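Local coordinates for kinetochore-associated protein NSL1 homolog (Homo sapiens, PDB 5LSI) that forms part of the MIS12 complex, which is required for kinetochore formation and for normal chromosome alignment and segregation during mitosis, at residues B[32-35]-B[36-39]; B[40-43]-B[44-47]. All blocks are in the same frame, centred on the assembly; numbering follows the deposited sequence.

Contact 1 (B[32-35]-B[36-39]); sequences RFVQ and KLGD
Lys-36 N donates to Arg-32 O over 3.1 Å, the last four-residue step in a run of backbone bonds that then tightens. Leu-37 N turns to Val-34 O, and Gly-38 N to Gln-35 O at 2.9 Å, each reaching back three residues instead of four. The bonds thus shorten from i+4 to i+3 just after helix 20-35, and Asp-39 N adds a weak one to Lys-36 O at 3.4 Å. Lys-36 O also accepts a hydrogen bond, and Asp-39 OD2 a salt bridge, from basic side chains of the other protein in the assembly. Gly-38 O is satisfied within the chain, by Arg-46 NE. Among the side chains, Lys-36 bends at its second and third torsions and runs back along the turn: Lys-36 CG packs against Arg-32 O at 3.1 Å, and CE sits over one face of the Arg-32 guanidinium, offset toward its rim. Arg-32 holds CG anti to the backbone N (chi1 179°) and extends to the same place, leaving Arg-32 NH2 3.6 Å from Lys-36 NZ. On the buried flank Leu-37 lays CB and CD1 against Val-34 O, and Leu-37 CD1 meets Val-34 CG1 at 4.3 Å; Val-34 also rests on Ala-53 and Gln-54 of helix 46-62. Phe-33, Val-34, Lys-36 and Leu-37 all pack on the other chain. The two cations would disfavour each other, a cost that solvent probably screens because Arg-32 is exposed and Lys-36 partly so, while the backbone bonds secure the turn.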
loop_
_atom_site.group_PDB
_atom_site.type_symbol
_atom_site.label_atom_id
_atom_site.label_comp_id
_atom_site.label_asym_id
_atom_site.label_seq_id
_atom_site.Cartn_x
_atom_site.Cartn_y
_atom_site.Cartn_z
ATOM N N ARG B 32 -3.197 -10.003 4.181
ATOM C CA ARG B 32 -4.343 -10.892 4.317
ATOM C C ARG B 32 -5.431 -10.556 3.308
ATOM O O ARG B 32 -6.115 -11.457 2.812
ATOM C CB ARG B 32 -4.886 -10.817 5.745
ATOM C CG ARG B 32 -6.104 -11.683 6.016
ATOM C CD ARG B 32 -6.289 -11.908 7.514
ATOM N NE ARG B 32 -7.664 -12.265 7.857
ATOM C CZ ARG B 32 -8.157 -13.500 7.805
ATOM N NH1 ARG B 32 -7.388 -14.509 7.420
ATOM N NH2 ARG B 32 -9.423 -13.724 8.137
ATOM N N PHE B 33 -5.595 -9.273 2.979
ATOM C CA PHE B 33 -6.629 -8.882 2.025
ATOM C C PHE B 33 -6.271 -9.297 0.602
ATOM O O PHE B 33 -7.168 -9.564 -0.205
ATOM C CB PHE B 33 -6.876 -7.376 2.117
ATOM C CG PHE B 33 -7.388 -6.940 3.460
ATOM C CD1 PHE B 33 -8.748 -6.834 3.695
ATOM C CD2 PHE B 33 -6.509 -6.666 4.495
ATOM C CE1 PHE B 33 -9.221 -6.448 4.934
ATOM C CE2 PHE B 33 -6.976 -6.283 5.736
ATOM C CZ PHE B 33 -8.333 -6.173 5.956
ATOM N N VAL B 34 -4.979 -9.372 0.277
ATOM C CA VAL B 34 -4.587 -9.907 -1.022
ATOM C C VAL B 34 -4.897 -11.398 -1.098
ATOM O O VAL B 34 -5.352 -11.899 -2.135
ATOM C CB VAL B 34 -3.099 -9.625 -1.291
ATOM C CG1 VAL B 34 -2.682 -10.218 -2.628
ATOM C CG2 VAL B 34 -2.832 -8.129 -1.261
ATOM N N GLN B 35 -4.658 -12.131 -0.004
ATOM C CA GLN B 35 -4.936 -13.564 0.011
ATOM C C GLN B 35 -6.417 -13.847 -0.197
ATOM O O GLN B 35 -6.781 -14.828 -0.854
ATOM C CB GLN B 35 -4.457 -14.177 1.329
ATOM C CG GLN B 35 -2.964 -14.052 1.564
ATOM C CD GLN B 35 -2.157 -14.946 0.647
ATOM O OE1 GLN B 35 -1.163 -14.518 0.060
ATOM N NE2 GLN B 35 -2.578 -16.200 0.523
ATOM N N LYS B 36 -7.288 -12.994 0.349
ATOM C CA LYS B 36 -8.725 -13.199 0.199
ATOM C C LYS B 36 -9.176 -13.113 -1.253
ATOM O O LYS B 36 -10.263 -13.599 -1.580
ATOM C CB LYS B 36 -9.498 -12.181 1.040
ATOM C CG LYS B 36 -9.132 -12.176 2.512
ATOM C CD LYS B 36 -9.278 -13.549 3.139
ATOM C CE LYS B 36 -10.300 -13.526 4.268
ATOM N NZ LYS B 36 -10.485 -14.868 4.891
ATOM N N LEU B 37 -8.376 -12.499 -2.128
ATOM C CA LEU B 37 -8.697 -12.489 -3.551
ATOM C C LEU B 37 -8.656 -13.878 -4.163
ATOM O O LEU B 37 -9.295 -14.098 -5.198
ATOM C CB LEU B 37 -7.728 -11.591 -4.309
ATOM C CG LEU B 37 -7.830 -10.094 -4.066
ATOM C CD1 LEU B 37 -6.491 -9.474 -4.399
ATOM C CD2 LEU B 37 -8.937 -9.505 -4.924
ATOM N N GLY B 38 -7.913 -14.810 -3.555
ATOM C CA GLY B 38 -7.798 -16.143 -4.117
ATOM C C GLY B 38 -9.136 -16.837 -4.273
ATOM O O GLY B 38 -9.282 -17.719 -5.120
ATOM N N ASP B 39 -10.125 -16.449 -3.464
ATOM C CA ASP B 39 -11.465 -17.006 -3.610
ATOM C C ASP B 39 -12.003 -16.769 -5.015
ATOM O O ASP B 39 -12.484 -17.699 -5.672
ATOM C CB ASP B 39 -12.404 -16.396 -2.567
ATOM C CG ASP B 39 -11.814 -16.413 -1.158
ATOM O OD1 ASP B 39 -11.148 -17.410 -0.795
ATOM O OD2 ASP B 39 -12.033 -15.431 -0.411
#

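Contact 2 (B[40-43]-B[44-47]); sequences ALPE and EIRE
The Arg-46 guanidinium lies with one face over the backbone of the turn, Glu-43 CA 3.5 Å from its plane and Pro-42 O farther out, both offset toward the rim. At its edge Arg-46 NH2 donates to Leu-41 O at 2.8 Å; the donor lies in the carbonyl plane, although the oxygen is tilted 23° from that of the guanidinium. A weak second bond runs from Arg-46 NE to Leu-41 O at 3.2 Å. A bend at the third torsion (chi3 -59°) folds the otherwise extended arginine back onto the chain. Glu-43 CB and CG pass Arg-46 NH1, but Glu-43 OE1 stays 4.4 Å from Arg-46 NH1, too far for a salt bridge, so any attraction is probably only electrostatic; the two planes are 66° apart. Farther along, Ile-45 N donates to Pro-42 O, closing a turn that leads into helix 46-62, and Ile-45 CG1 touches Pro-42 CD at 4.0 Å. Leu-41 packs on Ala-49 and Leu-50 of that helix, and Leu-41, Pro-42 and Arg-46 each pack on an aromatic side chain of the other protein. Arg-46 thus grips a backbone oxygen of the loop, which its charge would probably polarise, tying the loop to the helix.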
loop_
_atom_site.group_PDB
_atom_site.type_symbol
_atom_site.label_atom_id
_atom_site.label_comp_id
_atom_site.label_asym_id
_atom_site.label_seq_id
_atom_site.Cartn_x
_atom_site.Cartn_y
_atom_site.Cartn_z
ATOM N N ALA B 40 -11.898 -15.532 -5.505
ATOM C CA ALA B 40 -12.393 -15.193 -6.832
ATOM C C ALA B 40 -11.446 -15.606 -7.951
ATOM O O ALA B 40 -11.797 -15.446 -9.126
ATOM C CB ALA B 40 -12.662 -13.689 -6.921
ATOM N N LEU B 41 -10.263 -16.130 -7.627
ATOM C CA LEU B 41 -9.340 -16.518 -8.686
ATOM C C LEU B 41 -9.522 -17.991 -9.040
ATOM O O LEU B 41 -9.790 -18.812 -8.158
ATOM C CB LEU B 41 -7.894 -16.275 -8.263
ATOM C CG LEU B 41 -7.432 -14.820 -8.231
ATOM C CD1 LEU B 41 -5.954 -14.737 -7.877
ATOM C CD2 LEU B 41 -7.709 -14.153 -9.567
ATOM N N PRO B 42 -9.373 -18.351 -10.312
ATOM C CA PRO B 42 -9.484 -19.760 -10.694
ATOM C C PRO B 42 -8.250 -20.543 -10.279
ATOM O O PRO B 42 -7.134 -20.020 -10.230
ATOM C CB PRO B 42 -9.625 -19.711 -12.223
ATOM C CG PRO B 42 -9.579 -18.246 -12.608
ATOM C CD PRO B 42 -9.003 -17.503 -11.453
ATOM N N GLU B 43 -8.476 -21.823 -9.974
ATOM C CA GLU B 43 -7.405 -22.684 -9.481
ATOM C C GLU B 43 -6.240 -22.763 -10.462
ATOM O O GLU B 43 -5.101 -23.023 -10.053
ATOM C CB GLU B 43 -7.969 -24.076 -9.193
ATOM C CG GLU B 43 -6.958 -25.098 -8.711
ATOM C CD GLU B 43 -7.605 -26.424 -8.368
ATOM O OE1 GLU B 43 -8.587 -26.420 -7.596
ATOM O OE2 GLU B 43 -7.139 -27.466 -8.879
ATOM N N GLU B 44 -6.503 -22.513 -11.747
ATOM C CA GLU B 44 -5.475 -22.637 -12.776
ATOM C C GLU B 44 -4.307 -21.690 -12.523
ATOM O O GLU B 44 -3.142 -22.065 -12.708
ATOM C CB GLU B 44 -6.096 -22.374 -14.152
ATOM C CG GLU B 44 -5.304 -22.930 -15.325
ATOM C CD GLU B 44 -5.992 -22.685 -16.662
ATOM O OE1 GLU B 44 -5.286 -22.620 -17.693
ATOM O OE2 GLU B 44 -7.237 -22.556 -16.685
ATOM N N ILE B 45 -4.599 -20.454 -12.116
ATOM C CA ILE B 45 -3.596 -19.410 -11.971
ATOM C C ILE B 45 -3.521 -18.876 -10.547
ATOM O O ILE B 45 -2.781 -17.925 -10.288
ATOM C CB ILE B 45 -3.854 -18.255 -12.959
ATOM C CG1 ILE B 45 -5.285 -17.739 -12.793
ATOM C CG2 ILE B 45 -3.592 -18.705 -14.386
ATOM C CD1 ILE B 45 -5.453 -16.264 -13.096
ATOM N N ARG B 46 -4.265 -19.476 -9.612
ATOM C CA ARG B 46 -4.452 -18.867 -8.295
ATOM C C ARG B 46 -3.122 -18.622 -7.589
ATOM O O ARG B 46 -2.836 -17.497 -7.162
ATOM C CB ARG B 46 -5.364 -19.740 -7.433
ATOM C CG ARG B 46 -5.603 -19.173 -6.039
ATOM C CD ARG B 46 -6.599 -20.004 -5.243
ATOM N NE ARG B 46 -7.896 -20.094 -5.909
ATOM C CZ ARG B 46 -8.514 -21.237 -6.196
ATOM N NH1 ARG B 46 -7.960 -22.394 -5.866
ATOM N NH2 ARG B 46 -9.691 -21.220 -6.807
ATOM N N GLU B 47 -2.294 -19.659 -7.454
ATOM C CA GLU B 47 -1.047 -19.508 -6.706
ATOM C C GLU B 47 -0.096 -18.490 -7.325
ATOM O O GLU B 47 0.342 -17.577 -6.607
ATOM C CB GLU B 47 -0.368 -20.870 -6.533
ATOM C CG GLU B 47 -1.045 -21.787 -5.541
ATOM C CD GLU B 47 -0.183 -22.983 -5.193
ATOM O OE1 GLU B 47 0.618 -23.408 -6.057
ATOM O OE2 GLU B 47 -0.296 -23.490 -4.055
#

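This chain is an N-terminal fragment of NSL1, a helical hairpin that packs against a second protein in the assembly. Contact 1 ends helix 20-35 and contact 2 leads into helix 46-62, so together they form the hairpin's turn; their centres lie 11 Å apart. They meet directly where Gly-38 O approaches Arg-46 NE at 2.9 Å, so one arginine ties the residues after helix 20-35 to the start of the second helix. The centre of contact 1 is about 18 Å, and that of contact 2 about 25 Å, from the chain's centre, on the same side, which places contact 2 at the outer tip. The other protein packs against both.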